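Local coordinates for protein glucose-6-phosphate isomerase (Thermus thermophilus, PDB 1ZZG) that probably catalyses the reversible isomerisation of glucose 6-phosphate to fructose 6-phosphate in glycolysis and gluconeogenesis, at residues Leu84-Phe95 with Pro198-Leu209. Residues are numbered along the deposited sequence; the frame is centred on the assembly and turned at random.
Sequences LEAAFNESGVRF and PLAFAGADLDAL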
loop_
_atom_site.group_PDB
_atom_site.type_symbol
_atom_site.label_atom_id
_atom_site.label_comp_id
_atom_site.label_asym_id
_atom_site.label_seq_id
_atom_site.Cartn_x
_atom_site.Cartn_y
_atom_site.Cartn_z
ATOM N N LEU A 84 4.971 5.002 11.638
ATOM C CA LEU A 84 5.019 5.990 12.715
ATOM C C LEU A 84 5.227 7.437 12.250
ATOM O O LEU A 84 4.518 8.356 12.689
ATOM C CB LEU A 84 6.112 5.596 13.718
ATOM C CG LEU A 84 5.849 4.313 14.525
ATOM C CD1 LEU A 84 7.113 3.885 15.269
ATOM C CD2 LEU A 84 4.702 4.544 15.509
ATOM N N GLU A 85 6.195 7.642 11.363
ATOM C CA GLU A 85 6.485 8.982 10.858
ATOM C C GLU A 85 5.321 9.582 10.076
ATOM O O GLU A 85 5.051 10.775 10.179
ATOM C CB GLU A 85 7.741 8.951 9.984
ATOM C CG GLU A 85 8.216 10.322 9.484
ATOM C CD GLU A 85 7.648 10.692 8.127
ATOM O OE1 GLU A 85 7.704 9.839 7.214
ATOM O OE2 GLU A 85 7.158 11.837 7.964
ATOM N N ALA A 86 4.630 8.755 9.298
ATOM C CA ALA A 86 3.504 9.232 8.507
ATOM C C ALA A 86 2.379 9.708 9.420
ATOM O O ALA A 86 1.665 10.656 9.106
ATOM C CB ALA A 86 2.997 8.122 7.594
ATOM N N ALA A 87 2.238 9.050 10.564
ATOM C CA ALA A 87 1.177 9.392 11.495
ATOM C C ALA A 87 1.502 10.518 12.476
ATOM O O ALA A 87 0.602 11.235 12.923
ATOM C CB ALA A 87 0.762 8.147 12.271
ATOM N N PHE A 88 2.778 10.697 12.793
ATOM C CA PHE A 88 3.133 11.700 13.783
ATOM C C PHE A 88 4.171 12.749 13.409
ATOM O O PHE A 88 4.825 13.302 14.290
ATOM C CB PHE A 88 3.570 10.979 15.062
ATOM C CG PHE A 88 2.596 9.930 15.520
ATOM C CD1 PHE A 88 1.283 10.276 15.836
ATOM C CD2 PHE A 88 2.984 8.598 15.628
ATOM C CE1 PHE A 88 0.368 9.309 16.257
ATOM C CE2 PHE A 88 2.080 7.619 16.049
ATOM C CZ PHE A 88 0.766 7.974 16.365
ATOM N N ASN A 89 4.332 13.040 12.125
ATOM C CA ASN A 89 5.308 14.049 11.746
ATOM C C ASN A 89 4.764 15.428 12.128
ATOM O O ASN A 89 3.768 15.891 11.572
ATOM C CB ASN A 89 5.594 13.997 10.245
ATOM C CG ASN A 89 6.798 14.839 9.859
ATOM O OD1 ASN A 89 6.941 15.971 10.318
ATOM N ND2 ASN A 89 7.667 14.291 9.014
ATOM N N GLU A 90 5.417 16.073 13.087
ATOM C CA GLU A 90 5.001 17.393 13.554
ATOM C C GLU A 90 5.996 18.471 13.131
ATOM O O GLU A 90 5.634 19.636 12.976
ATOM C CB GLU A 90 4.916 17.420 15.085
ATOM C CG GLU A 90 4.013 16.385 15.735
ATOM C CD GLU A 90 2.555 16.564 15.366
ATOM O OE1 GLU A 90 2.137 17.722 15.158
ATOM O OE2 GLU A 90 1.826 15.547 15.298
ATOM N N SER A 91 7.251 18.071 12.950
ATOM C CA SER A 91 8.330 18.997 12.610
ATOM C C SER A 91 8.387 19.500 11.175
ATOM O O SER A 91 8.914 20.576 10.916
ATOM C CB SER A 91 9.674 18.353 12.946
ATOM O OG SER A 91 9.935 17.278 12.065
ATOM N N GLY A 92 7.875 18.724 10.236
ATOM C CA GLY A 92 7.937 19.166 8.857
ATOM C C GLY A 92 9.193 18.660 8.172
ATOM O O GLY A 92 9.405 18.918 6.990
ATOM N N VAL A 93 10.048 17.963 8.915
ATOM C CA VAL A 93 11.251 17.394 8.318
ATOM C C VAL A 93 10.741 16.441 7.238
ATOM O O VAL A 93 9.757 15.733 7.449
ATOM C CB VAL A 93 12.088 16.601 9.353
ATOM C CG1 VAL A 93 13.159 15.767 8.643
ATOM C CG2 VAL A 93 12.743 17.562 10.325
ATOM N N ARG A 94 11.397 16.437 6.085
ATOM C CA ARG A 94 10.985 15.581 4.976
ATOM C C ARG A 94 11.709 14.245 5.036
ATOM O O ARG A 94 12.937 14.199 5.075
ATOM C CB ARG A 94 11.290 16.265 3.639
ATOM C CG ARG A 94 10.560 17.588 3.414
ATOM C CD ARG A 94 11.024 18.243 2.117
ATOM N NE ARG A 94 12.401 18.732 2.207
ATOM C CZ ARG A 94 12.744 19.947 2.633
ATOM N NH1 ARG A 94 11.812 20.813 3.011
ATOM N NH2 ARG A 94 14.022 20.296 2.687
ATOM N N PHE A 95 10.946 13.158 5.035
ATOM C CA PHE A 95 11.529 11.824 5.096
ATOM C C PHE A 95 11.532 11.143 3.732
ATOM O O PHE A 95 10.570 11.251 2.958
ATOM C CB PHE A 95 10.775 10.976 6.125
ATOM C CG PHE A 95 11.082 11.344 7.546
ATOM C CD1 PHE A 95 12.037 10.632 8.271
ATOM C CD2 PHE A 95 10.444 12.424 8.155
ATOM C CE1 PHE A 95 12.357 10.986 9.580
ATOM C CE2 PHE A 95 10.756 12.791 9.472
ATOM C CZ PHE A 95 11.716 12.071 10.184
ATOM N N PRO A 198 13.986 8.187 13.780
ATOM C CA PRO A 198 13.262 9.019 12.810
ATOM C C PRO A 198 12.111 9.785 13.461
ATOM O O PRO A 198 11.864 10.930 13.111
ATOM C CB PRO A 198 12.786 8.010 11.755
ATOM C CG PRO A 198 12.782 6.685 12.497
ATOM C CD PRO A 198 14.031 6.782 13.336
ATOM N N LEU A 199 11.420 9.167 14.417
ATOM C CA LEU A 199 10.313 9.849 15.086
ATOM C C LEU A 199 10.778 11.088 15.844
ATOM O O LEU A 199 10.042 12.076 15.949
ATOM C CB LEU A 199 9.587 8.915 16.052
ATOM C CG LEU A 199 8.414 8.136 15.462
ATOM C CD1 LEU A 199 7.801 7.267 16.555
ATOM C CD2 LEU A 199 7.368 9.101 14.891
ATOM N N ALA A 200 11.996 11.035 16.375
ATOM C CA ALA A 200 12.537 12.177 17.104
ATOM C C ALA A 200 12.620 13.354 16.140
ATOM O O ALA A 200 12.139 14.443 16.441
ATOM C CB ALA A 200 13.921 11.848 17.666
ATOM N N PHE A 201 13.220 13.122 14.973
ATOM C CA PHE A 201 13.359 14.165 13.965
ATOM C C PHE A 201 12.002 14.596 13.421
ATOM O O PHE A 201 11.875 15.669 12.833
ATOM C CB PHE A 201 14.279 13.685 12.837
ATOM C CG PHE A 201 15.740 13.793 13.178
ATOM C CD1 PHE A 201 16.420 14.999 13.001
ATOM C CD2 PHE A 201 16.416 12.718 13.745
ATOM C CE1 PHE A 201 17.758 15.130 13.388
ATOM C CE2 PHE A 201 17.749 12.835 14.137
ATOM C CZ PHE A 201 18.424 14.044 13.959
ATOM N N ALA A 202 10.990 13.761 13.630
ATOM C CA ALA A 202 9.641 14.082 13.181
ATOM C C ALA A 202 8.942 14.912 14.261
ATOM O O ALA A 202 7.815 15.378 14.079
ATOM C CB ALA A 202 8.862 12.801 12.908
ATOM N N GLY A 203 9.626 15.084 15.388
ATOM C CA GLY A 203 9.083 15.850 16.499
ATOM C C GLY A 203 7.934 15.191 17.244
ATOM O O GLY A 203 7.108 15.880 17.843
ATOM N N ALA A 204 7.873 13.864 17.208
ATOM C CA ALA A 204 6.805 13.125 17.878
ATOM C C ALA A 204 7.136 12.830 19.342
ATOM O O ALA A 204 8.299 12.864 19.744
ATOM C CB ALA A 204 6.539 11.826 17.132
ATOM N N ASP A 205 6.110 12.517 20.128
ATOM C CA ASP A 205 6.296 12.219 21.549
ATOM C C ASP A 205 6.669 10.748 21.778
ATOM O O ASP A 205 5.796 9.886 21.940
ATOM C CB ASP A 205 5.018 12.562 22.320
ATOM C CG ASP A 205 5.196 12.471 23.823
ATOM O OD1 ASP A 205 6.309 12.129 24.275
ATOM O OD2 ASP A 205 4.218 12.750 24.555
ATOM N N LEU A 206 7.972 10.477 21.799
ATOM C CA LEU A 206 8.483 9.121 21.993
ATOM C C LEU A 206 8.026 8.518 23.321
ATOM O O LEU A 206 7.673 7.344 23.385
ATOM C CB LEU A 206 10.011 9.130 21.950
ATOM C CG LEU A 206 10.624 9.922 20.794
ATOM C CD1 LEU A 206 12.129 9.824 20.864
ATOM C CD2 LEU A 206 10.107 9.394 19.463
ATOM N N ASP A 207 8.036 9.326 24.377
ATOM C CA ASP A 207 7.626 8.865 25.702
ATOM C C ASP A 207 6.205 8.285 25.666
ATOM O O ASP A 207 5.942 7.218 26.226
ATOM C CB ASP A 207 7.686 10.030 26.698
ATOM C CG ASP A 207 9.080 10.619 26.822
ATOM O OD1 ASP A 207 9.825 10.203 27.736
ATOM O OD2 ASP A 207 9.439 11.487 25.993
ATOM N N ALA A 208 5.300 8.996 24.999
ATOM C CA ALA A 208 3.912 8.565 24.903
ATOM C C ALA A 208 3.810 7.270 24.115
ATOM O O ALA A 208 3.006 6.405 24.436
ATOM C CB ALA A 208 3.063 9.657 24.247
ATOM N N LEU A 209 4.632 7.136 23.083
ATOM C CA LEU A 209 4.617 5.926 22.281
ATOM C C LEU A 209 4.956 4.714 23.155
ATOM O O LEU A 209 4.240 3.714 23.136
ATOM C CB LEU A 209 5.624 6.045 21.135
ATOM C CG LEU A 209 5.680 4.904 20.118
ATOM C CD1 LEU A 209 4.432 4.919 19.230
ATOM C CD2 LEU A 209 6.940 5.069 19.275
#
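Ser91 reaches the C-terminal end of helix 193-201 with its hydroxyl, which donates to Phe201 O at 2.6 Å, in the carbonyl plane and on a lone pair. With OG between the backbone N and the carbonyl carbon (chi1 69°), the same oxygen also accepts from Val93 N in an ST turn. Next along the helix end, Ala202 O takes two amides: Glu90 N almost straight at 2.7 Å, and Ser91 N from above the carbonyl plane. Gly203, the first residue to leave helical angles, has positive phi in a Schellman motif; a side chain there would crowd Ser91 CB. The loop that supplies these donors joins helix 79-88 to edge strand 94-98 of the parallel sheet, an alpha-to-beta connection of a sugar isomerase (SIS) domain. Asn89 shapes it from within: OD1 accepts from Gly92 N as an Asx motif, while, with CG anti to the backbone N (chi1 -169°), ND2 donates to Val93 O and, at 2.7 Å, to Glu85 OE2. A leucine in its place would probably leave Gly92 N and Val93 O without these partners and Glu85 freer to turn. Glu85 CG lies over one face of the Phe95 ring, offset toward the rim, and Ala202 N lies at the ring's edge, in its plane; Phe95 CE1 meets Pro198 CB at 3.7 Å. Between the two helices, the Leu84 side chain crosses that of Leu199 at about a right angle, CD1 to CD1 3.7 Å, while Leu84 CD2 touches Leu209 CD1; slender Ala204 lets its CB approach Phe88 CB to 3.7 Å.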